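Local coordinates for leucine-rich repeat protein (Bacteroides thetaiotaomicron, PDB 4ECN) that is of unknown function but, as an extracellular protein built largely of leucine-rich repeats, probably binds other proteins, at residues Glu378-His381 and Arg382-His386; Glu589-Gly592 and Thr593-Leu597. One frame throughout, in Å; residues are numbered along the deposited sequence.

Contact 1. Residues Glu378-His381 and Arg382-His386; sequences ERKH and RIRMH
The imidazole of His381 lies across the side chain of Met385, a selenomethionine here, one turn on, just past the last residues of the short helix 377-384, an excursion from the strands of the leucine-rich repeat domain. With CG anti to the backbone N (chi1 -176°), the ring is carried forward along the helix and offers a face to Met385, whose CG sits toward the ring's rim, 3.8 Å from the centroid and 25° off the normal: a CH-pi contact. SE approaches more obliquely, its nearest ring atom CE1 at 3.8 Å. Beneath the pair, Met385 N donates to His381 O at 2.9 Å, continuing the i to i+4 bonds made by Arg382, Ile383 and Arg384. Met385 also touches Ile552 and Tyr554 of strand 552-554.

Arg384 runs extended from CG to NE, and Lys380 CE reaches over one face of its guanidinium, 3.6 Å from Arg384 NH2. Lys380 NZ bonds Thr494 OG1, while Arg384 NH2 makes a salt bridge to Asp495 OD1 and a hydrogen bond to Gln518 OE1; the carboxylate probably eases the nearness of the two like charges. A leucine in place of Arg384 would probably leave Asp495 without its cationic mate and the water between it and His381 without one of its donors.

Farther round the helix, Arg379 NH1 and Arg382 NE both form salt bridges to Glu369 OE2, which probably offsets their charges. Their guanidinium planes are only 9° apart, and Arg382 NH2 comes to 3.4 Å from Arg379 CD. Buried Ile383 points the same way as Arg379 and packs on Phe366 and Leu371. At the edge of the Arg384 guanidinium, in its plane, the water accepts from NH1 at 2.8 Å and stands 2.8 Å from His381 ND1.

Contact 2. Residues Glu589-Gly592 and Thr593-Leu597; sequences EAFG and TNVKL
From Gly592 to Val595 the chain makes a type I beta turn, closed by Val595 N donating to Gly592 O at 3.3 Å. The N-H points fairly straight at its acceptor (159°), but the nitrogen stands 53° above the carbonyl plane and so is not on a lone pair. Gly592 enters the turn with a positive phi; at its backbone angles a CB would run into the carbonyl oxygen of Phe591, so that a residue with a side chain would fit badly here.

The turn folds Val595 back toward Phe591, and the two meet at the roots of their side chains, CB to CB at 3.8 Å. Val595 straddles that methylene with its two branches: CG1 is 4.0 Å from Phe591 CB, and CG2 is 3.9 Å from the same atom. CG2 also lies 3.8 Å from Phe591 O, so the valine leans on backbone as well as side chain. With chi1 near -70°, Phe591 sets CG anti to its own carbonyl carbon, and the phenyl ring leads away from Val595 into the interior.

In a leucine-rich repeat the chain returns from the convex side to begin the next strand of the parallel sheet, and this turn delivers it to strand 596-601. The Phe591 ring meets that of Phe614 edge-to-face and packs against Leu569 of helix 566-569 and against Leu575. Backbone bonds join Phe591 to Phe614 and Val595 to Ala616, so both partners are also tied to the chain that follows in the stack.

Thr593 and Asn594, at the two central positions of the turn, are exposed to solvent. Thr593 holds OG1 between its own backbone N and carbonyl carbon, with CG2 anti to that carbon.

In the fold
From the N terminus, the chain passes through two sheet domains, of the DUF4458 family, before entering the leucine-rich repeats. Contact 1 comes first, within the long excursion between strands 351-353 and 452-456; it closes one helical turn, in a helix that lies against strand 552-554. Contact 2 follows in series, neither nested in nor crossing the first, and closes the tight turn at the end of the loop from strand 577-579, just before strand 596-601. Their centres are 24 Å apart and they do not touch. Both nevertheless adjoin the same mixed sheet: contact 1 ties an inserted helix to its middle strands, contact 2 leads into strand 596-601 near its far end.

Contact 1. Residues Glu378-His381 and Arg382-His386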
loop_
_atom_site.group_PDB
_atom_site.type_symbol
_atom_site.label_atom_id
_atom_site.label_comp_id
_atom_site.label_asym_id
_atom_site.label_seq_id
_atom_site.Cartn_x
_atom_site.Cartn_y
_atom_site.Cartn_z
ATOM N N GLU A 378 4.221 13.372 14.267
ATOM C CA GLU A 378 4.786 13.624 12.933
ATOM C C GLU A 378 4.748 12.384 12.051
ATOM O O GLU A 378 4.299 12.469 10.904
ATOM C CB GLU A 378 6.243 14.133 12.990
ATOM C CG GLU A 378 6.495 15.294 13.940
ATOM C CD GLU A 378 6.916 14.870 15.336
ATOM O OE1 GLU A 378 8.130 14.633 15.537
ATOM O OE2 GLU A 378 6.033 14.746 16.219
ATOM N N ARG A 379 5.246 11.246 12.565
ATOM C CA ARG A 379 5.296 9.973 11.845
ATOM C C ARG A 379 3.896 9.483 11.492
ATOM O O ARG A 379 3.688 8.997 10.371
ATOM C CB ARG A 379 6.026 8.921 12.676
ATOM C CG ARG A 379 7.527 9.016 12.548
ATOM C CD ARG A 379 8.105 8.042 11.532
ATOM N NE ARG A 379 7.978 6.624 11.910
ATOM C CZ ARG A 379 7.257 5.725 11.242
ATOM N NH1 ARG A 379 6.570 6.082 10.160
ATOM N NH2 ARG A 379 7.230 4.461 11.638
ATOM N N LYS A 380 2.946 9.646 12.442
ATOM C CA LYS A 380 1.534 9.255 12.321
ATOM C C LYS A 380 0.823 10.099 11.252
ATOM O O LYS A 380 0.042 9.572 10.455
ATOM C CB LYS A 380 0.834 9.410 13.685
ATOM C CG LYS A 380 -0.545 8.754 13.799
ATOM C CD LYS A 380 -1.079 8.847 15.228
ATOM C CE LYS A 380 -2.410 8.164 15.372
ATOM N NZ LYS A 380 -2.848 8.078 16.791
ATOM N N HIS A 381 1.127 11.401 11.229
ATOM C CA HIS A 381 0.548 12.337 10.282
ATOM C C HIS A 381 1.078 12.066 8.865
ATOM O O HIS A 381 0.283 12.076 7.921
ATOM C CB HIS A 381 0.831 13.768 10.709
ATOM C CG HIS A 381 0.169 14.769 9.826
ATOM N ND1 HIS A 381 -1.205 14.954 9.851
ATOM C CD2 HIS A 381 0.716 15.606 8.914
ATOM C CE1 HIS A 381 -1.448 15.892 8.953
ATOM N NE2 HIS A 381 -0.320 16.320 8.367
ATOM N N ARG A 382 2.387 11.759 8.727
ATOM C CA ARG A 382 2.998 11.411 7.443
ATOM C C ARG A 382 2.299 10.207 6.801
ATOM O O ARG A 382 2.076 10.198 5.585
ATOM C CB ARG A 382 4.489 11.098 7.619
ATOM C CG ARG A 382 5.388 11.871 6.664
ATOM C CD ARG A 382 6.798 11.303 6.498
ATOM N NE ARG A 382 7.389 10.791 7.739
ATOM C CZ ARG A 382 7.998 11.528 8.664
ATOM N NH1 ARG A 382 8.092 12.847 8.520
ATOM N NH2 ARG A 382 8.494 10.954 9.754
ATOM N N ILE A 383 1.965 9.198 7.634
ATOM C CA ILE A 383 1.278 7.964 7.248
ATOM C C ILE A 383 -0.179 8.279 6.896
ATOM O O ILE A 383 -0.686 7.738 5.901
ATOM C CB ILE A 383 1.376 6.868 8.362
ATOM C CG1 ILE A 383 2.828 6.329 8.546
ATOM C CG2 ILE A 383 0.403 5.722 8.114
ATOM C CD1 ILE A 383 3.555 5.658 7.261
ATOM N N ARG A 384 -0.848 9.145 7.691
ATOM C CA ARG A 384 -2.237 9.543 7.404
ATOM C C ARG A 384 -2.346 10.324 6.056
ATOM O O ARG A 384 -3.354 10.205 5.351
ATOM C CB ARG A 384 -2.786 10.406 8.542
ATOM C CG ARG A 384 -3.152 9.653 9.790
ATOM C CD ARG A 384 -3.256 10.595 10.958
ATOM N NE ARG A 384 -4.035 10.007 12.046
ATOM C CZ ARG A 384 -4.458 10.674 13.118
ATOM N NH1 ARG A 384 -4.191 11.968 13.251
ATOM N NH2 ARG A 384 -5.177 10.059 14.048
HETATM N N MSE A 385 -1.304 11.111 5.712
HETATM C CA MSE A 385 -1.258 11.922 4.496
HETATM C C MSE A 385 -0.775 11.112 3.286
HETATM O O MSE A 385 -0.730 11.680 2.175
HETATM C CB MSE A 385 -0.342 13.177 4.679
HETATM C CG MSE A 385 -0.859 14.244 5.673
HETATM SE SE MSE A 385 -2.737 14.828 5.490
HETATM C CE MSE A 385 -3.578 13.600 6.696
ATOM N N HIS A 386 -0.419 9.805 3.471
ATOM C CA HIS A 386 0.076 8.992 2.352
ATOM C C HIS A 386 -0.978 8.884 1.252
ATOM O O HIS A 386 -0.630 9.185 0.107
ATOM C CB HIS A 386 0.525 7.605 2.785
ATOM C CG HIS A 386 1.243 6.867 1.702
ATOM N ND1 HIS A 386 0.598 5.921 0.916
ATOM C CD2 HIS A 386 2.524 6.990 1.274
ATOM C CE1 HIS A 386 1.515 5.466 0.073
ATOM N NE2 HIS A 386 2.686 6.095 0.236
HETATM O O HOH W 1 -2.478 13.897 12.154
#

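Contact 2. Residues Glu589-Gly592 and Thr593-Leu597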
loop_
_atom_site.group_PDB
_atom_site.type_symbol
_atom_site.label_atom_id
_atom_site.label_comp_id
_atom_site.label_asym_id
_atom_site.label_seq_id
_atom_site.Cartn_x
_atom_site.Cartn_y
_atom_site.Cartn_z
ATOM N N GLU A 589 -24.113 19.978 0.990
ATOM C CA GLU A 589 -24.715 20.550 2.195
ATOM C C GLU A 589 -23.587 21.174 2.978
ATOM O O GLU A 589 -22.469 20.676 2.917
ATOM C CB GLU A 589 -25.499 19.509 3.002
ATOM C CG GLU A 589 -26.789 19.057 2.335
ATOM C CD GLU A 589 -28.036 19.843 2.678
ATOM O OE1 GLU A 589 -28.195 20.226 3.858
ATOM O OE2 GLU A 589 -28.911 19.973 1.794
ATOM N N ALA A 590 -23.835 22.274 3.660
ATOM C CA ALA A 590 -22.747 22.943 4.366
ATOM C C ALA A 590 -22.406 22.274 5.705
ATOM O O ALA A 590 -23.265 21.649 6.323
ATOM C CB ALA A 590 -23.119 24.393 4.611
ATOM N N PHE A 591 -21.129 22.407 6.120
ATOM C CA PHE A 591 -20.574 22.029 7.424
ATOM C C PHE A 591 -20.689 23.202 8.393
ATOM O O PHE A 591 -20.813 23.032 9.608
ATOM C CB PHE A 591 -19.100 21.608 7.298
ATOM C CG PHE A 591 -18.856 20.306 6.599
ATOM C CD1 PHE A 591 -18.896 19.107 7.296
ATOM C CD2 PHE A 591 -18.541 20.276 5.253
ATOM C CE1 PHE A 591 -18.681 17.889 6.643
ATOM C CE2 PHE A 591 -18.311 19.062 4.602
ATOM C CZ PHE A 591 -18.389 17.875 5.299
ATOM N N GLY A 592 -20.616 24.396 7.816
ATOM C CA GLY A 592 -20.632 25.645 8.551
ATOM C C GLY A 592 -19.218 26.146 8.696
ATOM O O GLY A 592 -18.264 25.378 8.541
ATOM N N THR A 593 -19.087 27.432 9.032
ATOM C CA THR A 593 -17.814 28.151 9.178
ATOM C C THR A 593 -17.056 27.755 10.471
ATOM O O THR A 593 -15.924 28.188 10.659
ATOM C CB THR A 593 -18.108 29.644 9.163
ATOM O OG1 THR A 593 -19.079 29.935 10.185
ATOM C CG2 THR A 593 -18.621 30.109 7.793
ATOM N N ASN A 594 -17.664 26.935 11.340
ATOM C CA ASN A 594 -17.047 26.449 12.572
ATOM C C ASN A 594 -16.212 25.193 12.297
ATOM O O ASN A 594 -15.446 24.757 13.164
ATOM C CB ASN A 594 -18.111 26.179 13.650
ATOM C CG ASN A 594 -18.559 27.428 14.394
ATOM O OD1 ASN A 594 -18.069 28.560 14.182
ATOM N ND2 ASN A 594 -19.486 27.245 15.314
ATOM N N VAL A 595 -16.373 24.613 11.092
ATOM C CA VAL A 595 -15.605 23.469 10.626
ATOM C C VAL A 595 -14.469 24.046 9.781
ATOM O O VAL A 595 -14.708 24.599 8.699
ATOM C CB VAL A 595 -16.448 22.403 9.895
ATOM C CG1 VAL A 595 -15.560 21.356 9.228
ATOM C CG2 VAL A 595 -17.434 21.742 10.848
ATOM N N LYS A 596 -13.243 23.979 10.340
ATOM C CA LYS A 596 -12.003 24.480 9.756
ATOM C C LYS A 596 -11.252 23.326 9.057
ATOM O O LYS A 596 -10.684 22.454 9.727
ATOM C CB LYS A 596 -11.127 25.145 10.851
ATOM C CG LYS A 596 -11.803 26.260 11.659
ATOM C CD LYS A 596 -11.843 27.600 10.929
ATOM C CE LYS A 596 -12.652 28.660 11.642
ATOM N NZ LYS A 596 -12.609 29.957 10.911
ATOM N N LEU A 597 -11.265 23.320 7.709
ATOM C CA LEU A 597 -10.591 22.292 6.919
ATOM C C LEU A 597 -9.220 22.725 6.460
ATOM O O LEU A 597 -9.055 23.847 6.002
ATOM C CB LEU A 597 -11.409 21.893 5.671
ATOM C CG LEU A 597 -12.721 21.083 5.836
ATOM C CD1 LEU A 597 -13.154 20.513 4.515
ATOM C CD2 LEU A 597 -12.551 19.892 6.746
#